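Local coordinates for R-imine reductase (Streptomyces kanamyceticus, PDB 3ZGY), which catalyses the R-selective, NADPH-dependent reduction of an imine substrate, at residues L101-L106 and W123-A129. Residues are numbered along the deposited sequence; the frame is centred on the assembly and turned at random.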
loop_
_atom_site.group_PDB
_atom_site.type_symbol
_atom_site.label_atom_id
_atom_site.label_comp_id
_atom_site.label_asym_id
_atom_site.label_seq_id
_atom_site.Cartn_x
_atom_site.Cartn_y
_atom_site.Cartn_z
ATOM N N LEU D 101 -32.312 -15.669 -21.698
ATOM C CA LEU D 101 -32.068 -14.989 -20.462
ATOM C C LEU D 101 -33.269 -14.248 -19.901
ATOM O O LEU D 101 -33.187 -13.719 -18.797
ATOM C CB LEU D 101 -30.889 -14.025 -20.627
ATOM C CG LEU D 101 -29.519 -14.656 -20.892
ATOM C CD1 LEU D 101 -28.511 -13.565 -21.200
ATOM C CD2 LEU D 101 -29.037 -15.451 -19.704
ATOM N N GLN D 102 -34.381 -14.206 -20.642
ATOM C CA GLN D 102 -35.574 -13.479 -20.189
ATOM C C GLN D 102 -35.978 -13.897 -18.788
ATOM O O GLN D 102 -36.170 -15.083 -18.489
ATOM C CB GLN D 102 -36.758 -13.686 -21.109
ATOM C CG GLN D 102 -36.459 -13.316 -22.537
ATOM C CD GLN D 102 -37.656 -12.732 -23.249
ATOM O OE1 GLN D 102 -38.387 -13.445 -23.936
ATOM N NE2 GLN D 102 -37.863 -11.429 -23.092
ATOM N N GLY D 103 -36.082 -12.895 -17.922
ATOM C CA GLY D 103 -36.522 -13.102 -16.565
ATOM C C GLY D 103 -35.493 -13.807 -15.699
ATOM O O GLY D 103 -35.840 -14.376 -14.695
ATOM N N ARG D 104 -34.225 -13.775 -16.091
ATOM C CA ARG D 104 -33.193 -14.349 -15.253
ATOM C C ARG D 104 -32.276 -13.272 -14.807
ATOM O O ARG D 104 -32.270 -12.179 -15.363
ATOM C CB ARG D 104 -32.418 -15.436 -15.972
ATOM C CG ARG D 104 -33.322 -16.335 -16.786
ATOM C CD ARG D 104 -32.537 -17.406 -17.465
ATOM N NE ARG D 104 -32.796 -18.646 -16.785
ATOM C CZ ARG D 104 -33.793 -19.459 -17.062
ATOM N NH1 ARG D 104 -34.620 -19.194 -18.023
ATOM N NH2 ARG D 104 -33.909 -20.597 -16.404
ATOM N N THR D 105 -31.558 -13.542 -13.730
ATOM C CA THR D 105 -30.595 -12.588 -13.223
ATOM C C THR D 105 -29.244 -13.164 -13.477
ATOM O O THR D 105 -28.971 -14.334 -13.147
ATOM C CB THR D 105 -30.725 -12.397 -11.743
ATOM O OG1 THR D 105 -31.954 -11.790 -11.472
ATOM C CG2 THR D 105 -29.612 -11.485 -11.212
ATOM N N LEU D 106 -28.437 -12.380 -14.148
ATOM C CA LEU D 106 -27.101 -12.776 -14.565
ATOM C C LEU D 106 -26.117 -12.018 -13.718
ATOM O O LEU D 106 -26.183 -10.797 -13.630
ATOM C CB LEU D 106 -26.892 -12.444 -16.033
ATOM C CG LEU D 106 -25.544 -12.730 -16.651
ATOM C CD1 LEU D 106 -25.286 -14.216 -16.642
ATOM C CD2 LEU D 106 -25.525 -12.244 -18.093
ATOM N N TRP D 123 -26.332 -4.875 -22.744
ATOM C CA TRP D 123 -26.630 -6.094 -23.486
ATOM C C TRP D 123 -27.617 -6.963 -22.758
ATOM O O TRP D 123 -28.609 -7.396 -23.319
ATOM C CB TRP D 123 -25.349 -6.861 -23.709
ATOM C CG TRP D 123 -25.508 -8.163 -24.240
ATOM C CD1 TRP D 123 -25.549 -8.473 -25.494
ATOM C CD2 TRP D 123 -25.584 -9.394 -23.506
ATOM N NE1 TRP D 123 -25.705 -9.810 -25.644
ATOM C CE2 TRP D 123 -25.746 -10.406 -24.433
ATOM C CE3 TRP D 123 -25.517 -9.722 -22.154
ATOM C CZ2 TRP D 123 -25.810 -11.731 -24.091
ATOM C CZ3 TRP D 123 -25.627 -11.036 -21.804
ATOM C CH2 TRP D 123 -25.775 -12.030 -22.769
ATOM N N ALA D 124 -27.361 -7.166 -21.491
ATOM C CA ALA D 124 -28.255 -7.940 -20.676
ATOM C C ALA D 124 -29.654 -7.309 -20.638
ATOM O O ALA D 124 -30.671 -7.998 -20.793
ATOM C CB ALA D 124 -27.707 -8.061 -19.296
ATOM N N ASP D 125 -29.720 -6.000 -20.480
ATOM C CA ASP D 125 -31.009 -5.397 -20.519
ATOM C C ASP D 125 -31.752 -5.654 -21.857
ATOM O O ASP D 125 -32.929 -5.925 -21.877
ATOM C CB ASP D 125 -30.894 -3.923 -20.286
ATOM C CG ASP D 125 -32.224 -3.309 -20.177
ATOM O OD1 ASP D 125 -32.840 -3.464 -19.109
ATOM O OD2 ASP D 125 -32.689 -2.738 -21.191
ATOM N N GLY D 126 -31.069 -5.505 -22.975
ATOM C CA GLY D 126 -31.684 -5.791 -24.249
ATOM C C GLY D 126 -32.149 -7.248 -24.374
ATOM O O GLY D 126 -32.983 -7.515 -25.209
ATOM N N ARG D 127 -31.534 -8.173 -23.633
ATOM C CA ARG D 127 -31.879 -9.546 -23.627
ATOM C C ARG D 127 -32.954 -9.883 -22.515
ATOM O O ARG D 127 -33.263 -11.071 -22.274
ATOM C CB ARG D 127 -30.658 -10.348 -23.261
ATOM C CG ARG D 127 -29.712 -10.882 -24.303
ATOM C CD ARG D 127 -30.111 -10.750 -25.718
ATOM N NE ARG D 127 -28.922 -11.057 -26.537
ATOM C CZ ARG D 127 -28.429 -12.276 -26.736
ATOM N NH1 ARG D 127 -29.013 -13.369 -26.192
ATOM N NH2 ARG D 127 -27.349 -12.404 -27.480
ATOM N N GLY D 128 -33.517 -8.855 -21.870
ATOM C CA GLY D 128 -34.489 -9.010 -20.791
ATOM C C GLY D 128 -34.025 -9.698 -19.516
ATOM O O GLY D 128 -34.775 -10.411 -18.848
ATOM N N ALA D 129 -32.800 -9.428 -19.129
ATOM C CA ALA D 129 -32.283 -9.985 -17.924
ATOM C C ALA D 129 -31.906 -8.874 -16.980
ATOM O O ALA D 129 -31.613 -7.775 -17.391
ATOM C CB ALA D 129 -31.090 -10.839 -18.225
HETATM O O HOH W 1 -32.378 -13.509 -23.566
#
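Leu101 lies against Trp123, Arg127 and Ala129, and its side chain can be read atom by atom as an example of how a turn docks on the end of a helix. CB meets the methyl of Ala129, with 4.0 Å between Leu101 CB and Ala129 CB, and also lies near Arg127 O. Beyond it, CG stands anti to the carbonyl carbon (chi1 -66°), a setting that carries CD1 to the indole, where Leu101 CD1 comes 3.5 Å from Trp123 CH2 and approaches the ring obliquely. CD2, the other branch, meets no atom of 123-129 within 4.2 Å; the side chain as a whole also touches Val73 of helix 69-75. Trp123 receives a second leucine at the edge of its ring, in plane, as Leu106 CD2 sits 3.9 Å from Trp123 CZ3. Arg127 CG lies over one face of the same indole, toward its rim, while Trp123 CZ2 stands over the centre of the Arg127 guanidinium, which a hydrogen bond from NH2 to Asp94 O anchors. The two segments join elements of a beta-alpha-beta unit of the Rossmann-type domain, strand 105-108, helix 114-126 and strand 130-136, packing the turn that leads into the first strand against the helix end. That end is a Schellman motif with Gly128, at positive phi, as its C' residue: Ala129 N bonds to Ala124 O, and Gly128 N to Asp125 O. The carbonyl of Gly128 then accepts from the type II turn Leu101-Arg104, Gly103 N lying 3.0 Å from Gly128 O in a fairly straight bond (161° at the hydrogen). One water accepts from Leu101 N and donates to Arg127 O, at 2.9 Å from each.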